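Local coordinates for DNA mismatch repair protein MutS (Thermus aquaticus, PDB 1EWQ) that recognises mismatched DNA as the sensor of mismatch repair and has a weak ATPase activity, at residues L86-Q97 / R109-P118; K709-E717 / Q727-Y737. One frame throughout, in Å; residues are numbered along the deposited sequence.

Contact 1: L86-Q97 / R109-P118; sequences LKMGFRLAVADQ and RREVTQLLTP
Leu92 to Gln97 and Arg110 to Leu116 run antiparallel as neighbouring strands in the mixed sheet of MutS domain I, strand 110-116 at one outer side and strand 31-36 bonded to the far side of 92-97. The segment axes come within 4.3 Å at 133°. Leu92 and Leu116 form a hydrogen-bonded pair, Leu116 N to Leu92 O measuring 2.6 Å. Val94 N donates to Gln114 O, but Val94 O accepts from the N of Thr113: the register slips by one residue, a beta bulge. Beyond it Asp96 and Glu111 bond both ways.

On the face of Leu92, Val94 and Leu116, which helix 78-87 covers, Leu92 CD1 meets Leu116 CD1 at 4.0 Å. On the other face Leu115 CD2 lies against Ala93 CB at 3.7 Å. Leu86, from that helix, sets CD2 3.7 Å from Leu116 O. Asp96 crosses Thr113 at about a right angle, OD2 being 3.6 Å from Thr113 CB, while Asp96 OD1 is hydrogen-bonded to Tyr40 OH.

Gln97, with CG anti to its carbonyl carbon (chi1 -68°) and extended beyond, carries its amide alongside the Arg110 chain, the amide and guanidinium planes 28° apart. Gln97 NE2 bonds a DNA phosphate; Arg110 NH2 faces one at long, weak range. Gln97 OE1 accepts from Gly37 N; it also lies 2.9 Å from Arg110 NH2, too poorly angled for a hydrogen bond.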
loop_
_atom_site.group_PDB
_atom_site.type_symbol
_atom_site.label_atom_id
_atom_site.label_comp_id
_atom_site.label_asym_id
_atom_site.label_seq_id
_atom_site.Cartn_x
_atom_site.Cartn_y
_atom_site.Cartn_z
ATOM N N LEU C 86 0.490 9.113 -11.712
ATOM C CA LEU C 86 -0.949 8.890 -11.715
ATOM C C LEU C 86 -1.409 8.077 -10.517
ATOM O O LEU C 86 -2.400 8.416 -9.867
ATOM C CB LEU C 86 -1.372 8.182 -13.002
ATOM C CG LEU C 86 -1.433 9.089 -14.233
ATOM C CD1 LEU C 86 -1.497 8.261 -15.492
ATOM C CD2 LEU C 86 -2.642 10.005 -14.120
ATOM N N LYS C 87 -0.680 7.009 -10.217
ATOM C CA LYS C 87 -1.050 6.139 -9.113
ATOM C C LYS C 87 -0.901 6.796 -7.746
ATOM O O LYS C 87 -1.457 6.320 -6.754
ATOM C CB LYS C 87 -0.245 4.843 -9.207
ATOM C CG LYS C 87 -0.431 4.174 -10.570
ATOM C CD LYS C 87 0.225 2.810 -10.666
ATOM C CE LYS C 87 0.024 2.211 -12.062
ATOM N NZ LYS C 87 -1.421 2.054 -12.424
HETATM N N MSE C 88 -0.173 7.904 -7.696
HETATM C CA MSE C 88 0.006 8.607 -6.435
HETATM C C MSE C 88 -1.079 9.658 -6.214
HETATM O O MSE C 88 -1.157 10.253 -5.143
HETATM C CB MSE C 88 1.397 9.251 -6.372
HETATM C CG MSE C 88 2.513 8.264 -6.044
HETATM SE SE MSE C 88 4.317 8.967 -6.229
HETATM C CE MSE C 88 5.030 7.598 -7.401
ATOM N N GLY C 89 -1.918 9.881 -7.224
ATOM C CA GLY C 89 -2.988 10.856 -7.088
ATOM C C GLY C 89 -2.798 12.181 -7.807
ATOM O O GLY C 89 -3.552 13.124 -7.565
ATOM N N PHE C 90 -1.803 12.268 -8.687
ATOM C CA PHE C 90 -1.550 13.499 -9.436
ATOM C C PHE C 90 -2.347 13.559 -10.736
ATOM O O PHE C 90 -2.744 12.532 -11.283
ATOM C CB PHE C 90 -0.077 13.618 -9.855
ATOM C CG PHE C 90 0.892 13.815 -8.723
ATOM C CD1 PHE C 90 1.439 12.724 -8.057
ATOM C CD2 PHE C 90 1.295 15.096 -8.355
ATOM C CE1 PHE C 90 2.374 12.909 -7.044
ATOM C CE2 PHE C 90 2.229 15.290 -7.341
ATOM C CZ PHE C 90 2.770 14.199 -6.686
ATOM N N ARG C 91 -2.571 14.776 -11.222
ATOM C CA ARG C 91 -3.210 15.000 -12.518
ATOM C C ARG C 91 -2.032 15.620 -13.272
ATOM O O ARG C 91 -1.268 16.374 -12.684
ATOM C CB ARG C 91 -4.349 16.020 -12.443
ATOM C CG ARG C 91 -5.639 15.549 -11.775
ATOM C CD ARG C 91 -6.768 16.518 -12.117
ATOM N NE ARG C 91 -7.922 16.410 -11.233
ATOM C CZ ARG C 91 -7.943 16.830 -9.971
ATOM N NH1 ARG C 91 -6.866 17.393 -9.436
ATOM N NH2 ARG C 91 -9.045 16.695 -9.243
ATOM N N LEU C 92 -1.867 15.324 -14.555
ATOM C CA LEU C 92 -0.727 15.878 -15.276
ATOM C C LEU C 92 -1.048 16.721 -16.504
ATOM O O LEU C 92 -1.813 16.313 -17.375
ATOM C CB LEU C 92 0.213 14.751 -15.700
ATOM C CG LEU C 92 0.541 13.690 -14.650
ATOM C CD1 LEU C 92 1.300 12.552 -15.309
ATOM C CD2 LEU C 92 1.333 14.311 -13.521
ATOM N N ALA C 93 -0.448 17.903 -16.563
ATOM C CA ALA C 93 -0.610 18.797 -17.704
ATOM C C ALA C 93 0.718 18.698 -18.447
ATOM O O ALA C 93 1.765 19.057 -17.912
ATOM C CB ALA C 93 -0.856 20.223 -17.240
ATOM N N VAL C 94 0.668 18.186 -19.671
ATOM C CA VAL C 94 1.862 17.997 -20.481
ATOM C C VAL C 94 2.090 19.146 -21.445
ATOM O O VAL C 94 1.299 19.373 -22.361
ATOM C CB VAL C 94 1.776 16.679 -21.283
ATOM C CG1 VAL C 94 2.949 16.562 -22.247
ATOM C CG2 VAL C 94 1.769 15.505 -20.322
ATOM N N ALA C 95 3.175 19.875 -21.225
ATOM C CA ALA C 95 3.527 20.990 -22.082
ATOM C C ALA C 95 4.723 20.568 -22.922
ATOM O O ALA C 95 5.803 20.314 -22.390
ATOM C CB ALA C 95 3.871 22.199 -21.245
ATOM N N ASP C 96 4.525 20.473 -24.232
ATOM C CA ASP C 96 5.605 20.079 -25.131
ATOM C C ASP C 96 6.065 21.232 -26.011
ATOM O O ASP C 96 5.479 22.317 -26.008
ATOM C CB ASP C 96 5.164 18.932 -26.048
ATOM C CG ASP C 96 4.810 17.671 -25.287
ATOM O OD1 ASP C 96 5.575 17.290 -24.381
ATOM O OD2 ASP C 96 3.773 17.054 -25.611
ATOM N N GLN C 97 7.130 20.981 -26.763
ATOM C CA GLN C 97 7.659 21.958 -27.694
ATOM C C GLN C 97 6.901 21.696 -28.990
ATOM O O GLN C 97 7.065 20.656 -29.623
ATOM C CB GLN C 97 9.168 21.758 -27.868
ATOM C CG GLN C 97 9.950 22.099 -26.603
ATOM C CD GLN C 97 11.440 21.858 -26.725
ATOM O OE1 GLN C 97 12.216 22.276 -25.867
ATOM N NE2 GLN C 97 11.849 21.175 -27.788
ATOM N N ARG C 109 8.317 27.339 -29.136
ATOM C CA ARG C 109 6.886 27.358 -28.841
ATOM C C ARG C 109 6.520 26.201 -27.914
ATOM O O ARG C 109 6.749 25.035 -28.245
ATOM C CB ARG C 109 6.056 27.231 -30.129
ATOM C CG ARG C 109 6.230 28.355 -31.155
ATOM C CD ARG C 109 5.405 28.067 -32.417
ATOM N NE ARG C 109 5.684 28.996 -33.512
ATOM C CZ ARG C 109 5.234 28.842 -34.757
ATOM N NH1 ARG C 109 4.481 27.794 -35.062
ATOM N NH2 ARG C 109 5.535 29.735 -35.696
ATOM N N ARG C 110 5.955 26.524 -26.754
ATOM C CA ARG C 110 5.542 25.501 -25.802
ATOM C C ARG C 110 4.119 25.733 -25.321
ATOM O O ARG C 110 3.751 26.838 -24.910
ATOM C CB ARG C 110 6.506 25.451 -24.617
ATOM C CG ARG C 110 7.879 25.013 -25.053
ATOM C CD ARG C 110 8.909 25.009 -23.945
ATOM N NE ARG C 110 10.235 24.897 -24.539
ATOM C CZ ARG C 110 11.372 24.864 -23.857
ATOM N NH1 ARG C 110 11.356 24.932 -22.535
ATOM N NH2 ARG C 110 12.525 24.768 -24.504
ATOM N N GLU C 111 3.322 24.672 -25.393
ATOM C CA GLU C 111 1.931 24.717 -24.982
ATOM C C GLU C 111 1.567 23.364 -24.384
ATOM O O GLU C 111 2.278 22.376 -24.568
ATOM C CB GLU C 111 1.034 24.978 -26.196
ATOM C CG GLU C 111 1.553 26.043 -27.148
ATOM C CD GLU C 111 0.801 26.059 -28.467
ATOM O OE1 GLU C 111 0.767 25.010 -29.146
ATOM O OE2 GLU C 111 0.247 27.119 -28.826
ATOM N N VAL C 112 0.449 23.326 -23.673
ATOM C CA VAL C 112 -0.022 22.091 -23.077
ATOM C C VAL C 112 -0.699 21.284 -24.180
ATOM O O VAL C 112 -1.694 21.713 -24.750
ATOM C CB VAL C 112 -1.023 22.377 -21.944
ATOM C CG1 VAL C 112 -1.538 21.067 -21.360
ATOM C CG2 VAL C 112 -0.350 23.212 -20.864
ATOM N N THR C 113 -0.144 20.118 -24.486
ATOM C CA THR C 113 -0.679 19.255 -25.535
ATOM C C THR C 113 -1.785 18.320 -25.059
ATOM O O THR C 113 -2.655 17.931 -25.836
ATOM C CB THR C 113 0.464 18.424 -26.179
ATOM O OG1 THR C 113 1.134 19.232 -27.151
ATOM C CG2 THR C 113 -0.067 17.147 -26.851
ATOM N N GLN C 114 -1.759 17.964 -23.783
ATOM C CA GLN C 114 -2.762 17.061 -23.251
ATOM C C GLN C 114 -2.686 16.973 -21.747
ATOM O O GLN C 114 -1.654 17.266 -21.146
ATOM C CB GLN C 114 -2.568 15.665 -23.830
ATOM C CG GLN C 114 -1.140 15.179 -23.737
ATOM C CD GLN C 114 -1.015 13.696 -23.978
ATOM O OE1 GLN C 114 0.091 13.168 -24.122
ATOM N NE2 GLN C 114 -2.150 13.008 -24.013
ATOM N N LEU C 115 -3.793 16.562 -21.148
ATOM C CA LEU C 115 -3.870 16.403 -19.716
ATOM C C LEU C 115 -3.988 14.910 -19.456
ATOM O O LEU C 115 -4.605 14.187 -20.244
ATOM C CB LEU C 115 -5.105 17.126 -19.176
ATOM C CG LEU C 115 -5.201 18.620 -19.512
ATOM C CD1 LEU C 115 -6.473 19.200 -18.903
ATOM C CD2 LEU C 115 -3.982 19.352 -18.972
ATOM N N LEU C 116 -3.376 14.439 -18.379
ATOM C CA LEU C 116 -3.457 13.026 -18.032
ATOM C C LEU C 116 -4.151 12.897 -16.695
ATOM O O LEU C 116 -3.603 13.274 -15.666
ATOM C CB LEU C 116 -2.071 12.387 -17.954
ATOM C CG LEU C 116 -1.231 12.366 -19.235
ATOM C CD1 LEU C 116 0.031 11.550 -18.994
ATOM C CD2 LEU C 116 -2.017 11.763 -20.369
ATOM N N THR C 117 -5.376 12.388 -16.724
ATOM C CA THR C 117 -6.149 12.198 -15.515
ATOM C C THR C 117 -6.645 10.759 -15.547
ATOM O O THR C 117 -6.897 10.210 -16.604
ATOM C CB THR C 117 -7.317 13.203 -15.432
ATOM O OG1 THR C 117 -8.348 12.845 -16.356
ATOM C CG2 THR C 117 -6.803 14.611 -15.753
ATOM N N PRO C 118 -6.796 10.138 -14.381
ATOM C CA PRO C 118 -7.247 8.746 -14.294
ATOM C C PRO C 118 -8.391 8.331 -15.212
ATOM O O PRO C 118 -8.320 7.278 -15.843
ATOM C CB PRO C 118 -7.565 8.574 -12.806
ATOM C CG PRO C 118 -7.933 9.959 -12.372
ATOM C CD PRO C 118 -6.916 10.817 -13.079
#

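Contact 2: K709-E717 / Q727-Y737; sequences KNLHVAARE and QVLPGPASKSY. With SO4 (sulfate ion), chain F.
The His712 ring is sandwiched: Leu729 CB lies over one face and Pro732 O over the centre of the opposite face, 3.4 Å above the plane. At the edge stand the carbonyls of Gly731 and Pro730, with His712 CE1 3.0 Å from Pro730 O. His712 ND1 donates to Gly731 O at 2.6 Å, an angled bond that meets this carbonyl from above its plane, 53° out of it. With CG between the backbone N and the carbonyl carbon, chi1 76° turns the ring toward the carbonyl of Gly731, whose positive phi suits glycine. An alanine here is likely to leave Gly731 O without this donor and to open a gap between Leu729 and Pro732.

The Tyr737 ring takes Ala715 CB over one face, a CH-pi contact 3.8 Å from the centroid, and its OH is 3.1 Å from Ala715 O. Sulfate O2 lies at the ring edge and accepts from the N of Tyr737, the N-cap residue of helix 738-744, at 2.8 Å. The sulfate, probably from the crystallisation liquor, is also held by His696 and by Thr668 and Ser669 of the second subunit.

In the backbone, His712 and Leu729 form an antiparallel hydrogen-bonded pair, Leu729 N reaching His712 O at 2.7 Å. Beside it Leu711 CD1 packs on Val728 CG1, and Val713 CG1 on Val728 CG2. Asn710 lays its CB against Pro732 CD at 3.7 Å, while its ND2 bonds Thr701 O.

This is the beta hairpin 708-716/723-730 at one side of the P-loop NTPase sheet of MutS domain V. Strand 708-716 runs parallel to strand 578-582, which leads into the predicted ATP-binding loop, and Val713 touches Ala587 of that loop.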
loop_
_atom_site.group_PDB
_atom_site.type_symbol
_atom_site.label_atom_id
_atom_site.label_comp_id
_atom_site.label_asym_id
_atom_site.label_seq_id
_atom_site.Cartn_x
_atom_site.Cartn_y
_atom_site.Cartn_z
ATOM N N LYS C 709 -41.301 -22.313 3.701
ATOM C CA LYS C 709 -40.673 -23.623 3.612
ATOM C C LYS C 709 -39.461 -23.702 4.543
ATOM O O LYS C 709 -38.696 -22.745 4.672
ATOM C CB LYS C 709 -40.233 -23.925 2.175
ATOM C CG LYS C 709 -39.593 -25.289 2.034
ATOM C CD LYS C 709 -38.954 -25.503 0.657
ATOM C CE LYS C 709 -39.992 -25.613 -0.446
ATOM N NZ LYS C 709 -39.334 -25.846 -1.752
ATOM N N ASN C 710 -39.292 -24.849 5.187
ATOM C CA ASN C 710 -38.179 -25.053 6.092
ATOM C C ASN C 710 -37.085 -25.972 5.551
ATOM O O ASN C 710 -37.354 -27.013 4.954
ATOM C CB ASN C 710 -38.686 -25.601 7.432
ATOM C CG ASN C 710 -39.219 -24.509 8.340
ATOM O OD1 ASN C 710 -38.489 -23.584 8.704
ATOM N ND2 ASN C 710 -40.490 -24.608 8.710
ATOM N N LEU C 711 -35.846 -25.536 5.756
ATOM C CA LEU C 711 -34.644 -26.262 5.386
ATOM C C LEU C 711 -33.687 -26.028 6.558
ATOM O O LEU C 711 -33.921 -25.152 7.392
ATOM C CB LEU C 711 -34.020 -25.715 4.093
ATOM C CG LEU C 711 -34.712 -25.970 2.753
ATOM C CD1 LEU C 711 -33.836 -25.421 1.631
ATOM C CD2 LEU C 711 -34.936 -27.464 2.550
ATOM N N HIS C 712 -32.619 -26.813 6.632
ATOM C CA HIS C 712 -31.660 -26.654 7.709
ATOM C C HIS C 712 -30.392 -27.436 7.454
ATOM O O HIS C 712 -30.321 -28.274 6.549
ATOM C CB HIS C 712 -32.257 -27.111 9.057
ATOM C CG HIS C 712 -32.340 -28.603 9.218
ATOM N ND1 HIS C 712 -33.230 -29.384 8.513
ATOM C CD2 HIS C 712 -31.629 -29.456 9.993
ATOM C CE1 HIS C 712 -33.063 -30.653 8.846
ATOM N NE2 HIS C 712 -32.095 -30.723 9.741
ATOM N N VAL C 713 -29.382 -27.128 8.251
ATOM C CA VAL C 713 -28.120 -27.830 8.188
ATOM C C VAL C 713 -27.936 -28.342 9.606
ATOM O O VAL C 713 -28.544 -27.823 10.544
ATOM C CB VAL C 713 -26.958 -26.899 7.789
ATOM C CG1 VAL C 713 -27.097 -26.512 6.316
ATOM C CG2 VAL C 713 -26.955 -25.662 8.671
ATOM N N ALA C 714 -27.110 -29.360 9.770
ATOM C CA ALA C 714 -26.911 -29.923 11.086
ATOM C C ALA C 714 -25.456 -30.185 11.417
ATOM O O ALA C 714 -24.599 -30.278 10.531
ATOM C CB ALA C 714 -27.716 -31.218 11.213
ATOM N N ALA C 715 -25.189 -30.282 12.714
ATOM C CA ALA C 715 -23.861 -30.584 13.208
ATOM C C ALA C 715 -24.015 -31.974 13.806
ATOM O O ALA C 715 -25.129 -32.393 14.131
ATOM C CB ALA C 715 -23.449 -29.590 14.275
ATOM N N ARG C 716 -22.908 -32.691 13.940
ATOM C CA ARG C 716 -22.941 -34.036 14.493
ATOM C C ARG C 716 -21.888 -34.192 15.577
ATOM O O ARG C 716 -20.707 -33.938 15.346
ATOM C CB ARG C 716 -22.683 -35.052 13.388
ATOM C CG ARG C 716 -23.823 -36.018 13.146
ATOM C CD ARG C 716 -23.915 -37.065 14.240
ATOM N NE ARG C 716 -24.866 -38.116 13.877
ATOM C CZ ARG C 716 -25.162 -39.163 14.645
ATOM N NH1 ARG C 716 -24.582 -39.305 15.831
ATOM N NH2 ARG C 716 -26.036 -40.073 14.226
ATOM N N GLU C 717 -22.324 -34.602 16.762
ATOM C CA GLU C 717 -21.417 -34.801 17.884
ATOM C C GLU C 717 -20.864 -36.218 17.729
ATOM O O GLU C 717 -21.575 -37.195 17.961
ATOM C CB GLU C 717 -22.198 -34.647 19.197
ATOM C CG GLU C 717 -23.115 -33.418 19.189
ATOM C CD GLU C 717 -24.024 -33.317 20.405
ATOM O OE1 GLU C 717 -23.500 -33.116 21.522
ATOM O OE2 GLU C 717 -25.260 -33.437 20.242
ATOM N N GLN C 727 -24.459 -30.517 4.165
ATOM C CA GLN C 727 -25.600 -30.962 3.374
ATOM C C GLN C 727 -26.826 -30.159 3.809
ATOM O O GLN C 727 -27.113 -30.040 5.005
ATOM C CB GLN C 727 -25.885 -32.458 3.586
ATOM C CG GLN C 727 -24.891 -33.447 2.951
ATOM C CD GLN C 727 -23.543 -33.501 3.662
ATOM O OE1 GLN C 727 -23.462 -33.341 4.879
ATOM N NE2 GLN C 727 -22.482 -33.744 2.902
ATOM N N VAL C 728 -27.538 -29.587 2.851
ATOM C CA VAL C 728 -28.739 -28.841 3.192
ATOM C C VAL C 728 -29.864 -29.870 3.267
ATOM O O VAL C 728 -30.170 -30.555 2.291
ATOM C CB VAL C 728 -29.042 -27.752 2.148
ATOM C CG1 VAL C 728 -30.411 -27.145 2.405
ATOM C CG2 VAL C 728 -27.975 -26.675 2.225
ATOM N N LEU C 729 -30.463 -29.974 4.450
ATOM C CA LEU C 729 -31.509 -30.947 4.728
ATOM C C LEU C 729 -32.931 -30.393 4.746
ATOM O O LEU C 729 -33.152 -29.209 4.994
ATOM C CB LEU C 729 -31.219 -31.615 6.079
ATOM C CG LEU C 729 -29.791 -32.120 6.333
ATOM C CD1 LEU C 729 -29.625 -32.505 7.801
ATOM C CD2 LEU C 729 -29.494 -33.313 5.425
ATOM N N PRO C 730 -33.924 -31.261 4.497
ATOM C CA PRO C 730 -35.319 -30.826 4.499
ATOM C C PRO C 730 -35.824 -30.588 5.915
ATOM O O PRO C 730 -35.297 -31.153 6.869
ATOM C CB PRO C 730 -36.038 -31.985 3.818
ATOM C CG PRO C 730 -35.221 -33.166 4.238
ATOM C CD PRO C 730 -33.813 -32.665 4.066
ATOM N N GLY C 731 -36.844 -29.743 6.037
ATOM C CA GLY C 731 -37.425 -29.450 7.333
ATOM C C GLY C 731 -36.560 -28.567 8.205
ATOM O O GLY C 731 -35.429 -28.246 7.839
ATOM N N PRO C 732 -37.081 -28.148 9.370
ATOM C CA PRO C 732 -36.383 -27.290 10.331
ATOM C C PRO C 732 -35.372 -28.078 11.156
ATOM O O PRO C 732 -35.366 -29.308 11.129
ATOM C CB PRO C 732 -37.521 -26.760 11.191
ATOM C CG PRO C 732 -38.427 -27.955 11.258
ATOM C CD PRO C 732 -38.468 -28.389 9.811
ATOM N N ALA C 733 -34.511 -27.371 11.877
ATOM C CA ALA C 733 -33.537 -28.038 12.717
ATOM C C ALA C 733 -34.377 -28.665 13.819
ATOM O O ALA C 733 -35.447 -28.159 14.150
ATOM C CB ALA C 733 -32.556 -27.031 13.300
ATOM N N SER C 734 -33.918 -29.775 14.376
ATOM C CA SER C 734 -34.683 -30.424 15.435
ATOM C C SER C 734 -33.994 -30.192 16.775
ATOM O O SER C 734 -34.558 -30.449 17.832
ATOM C CB SER C 734 -34.810 -31.921 15.155
ATOM O OG SER C 734 -33.535 -32.517 15.016
ATOM N N LYS C 735 -32.771 -29.686 16.710
ATOM C CA LYS C 735 -31.988 -29.417 17.899
ATOM C C LYS C 735 -31.112 -28.188 17.657
ATOM O O LYS C 735 -30.796 -27.860 16.514
ATOM C CB LYS C 735 -31.099 -30.621 18.207
ATOM C CG LYS C 735 -31.856 -31.940 18.263
ATOM C CD LYS C 735 -30.926 -33.134 18.433
ATOM C CE LYS C 735 -31.732 -34.415 18.635
ATOM N NZ LYS C 735 -30.864 -35.571 19.029
ATOM N N SER C 736 -30.738 -27.513 18.741
ATOM C CA SER C 736 -29.867 -26.344 18.674
ATOM C C SER C 736 -28.473 -26.863 19.002
ATOM O O SER C 736 -28.349 -27.859 19.711
ATOM C CB SER C 736 -30.279 -25.325 19.720
ATOM O OG SER C 736 -30.297 -25.942 20.994
ATOM N N TYR C 737 -27.431 -26.212 18.488
ATOM C CA TYR C 737 -26.065 -26.649 18.772
ATOM C C TYR C 737 -25.215 -25.578 19.451
ATOM O O TYR C 737 -24.013 -25.759 19.647
ATOM C CB TYR C 737 -25.370 -27.133 17.485
ATOM C CG TYR C 737 -25.908 -28.451 16.973
ATOM C CD1 TYR C 737 -27.023 -28.495 16.135
ATOM C CD2 TYR C 737 -25.364 -29.662 17.409
ATOM C CE1 TYR C 737 -27.590 -29.711 15.751
ATOM C CE2 TYR C 737 -25.925 -30.884 17.032
ATOM C CZ TYR C 737 -27.040 -30.900 16.208
ATOM O OH TYR C 737 -27.623 -32.096 15.869
HETATM S S SO4 F . -28.053 -23.121 16.692
HETATM O O1 SO4 F . -28.635 -23.159 18.046
HETATM O O2 SO4 F . -27.593 -24.464 16.298
HETATM O O3 SO4 F . -29.081 -22.648 15.755
HETATM O O4 SO4 F . -26.910 -22.193 16.689
#

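Overall arrangement
Contact 1 and contact 2 lie on opposite sides of the chain's centre, their own centres about 62 Å apart and their nearest atoms about 42 Å apart. Each joins the last two strands of a mixed sheet, but in different domains with different partners. Contact 1, in domain I, comes within about 3 Å of the bound DNA, whereas the nearest atom of contact 2 is about 59 Å from it. Contact 2 instead borders the predicted ATP site, the side chain of Val713 being about 3 Å from that of Lys589, and it reaches the second subunit through Ser736. The two thus lie in the DNA-contacting and the probable nucleotide-binding regions of MutS.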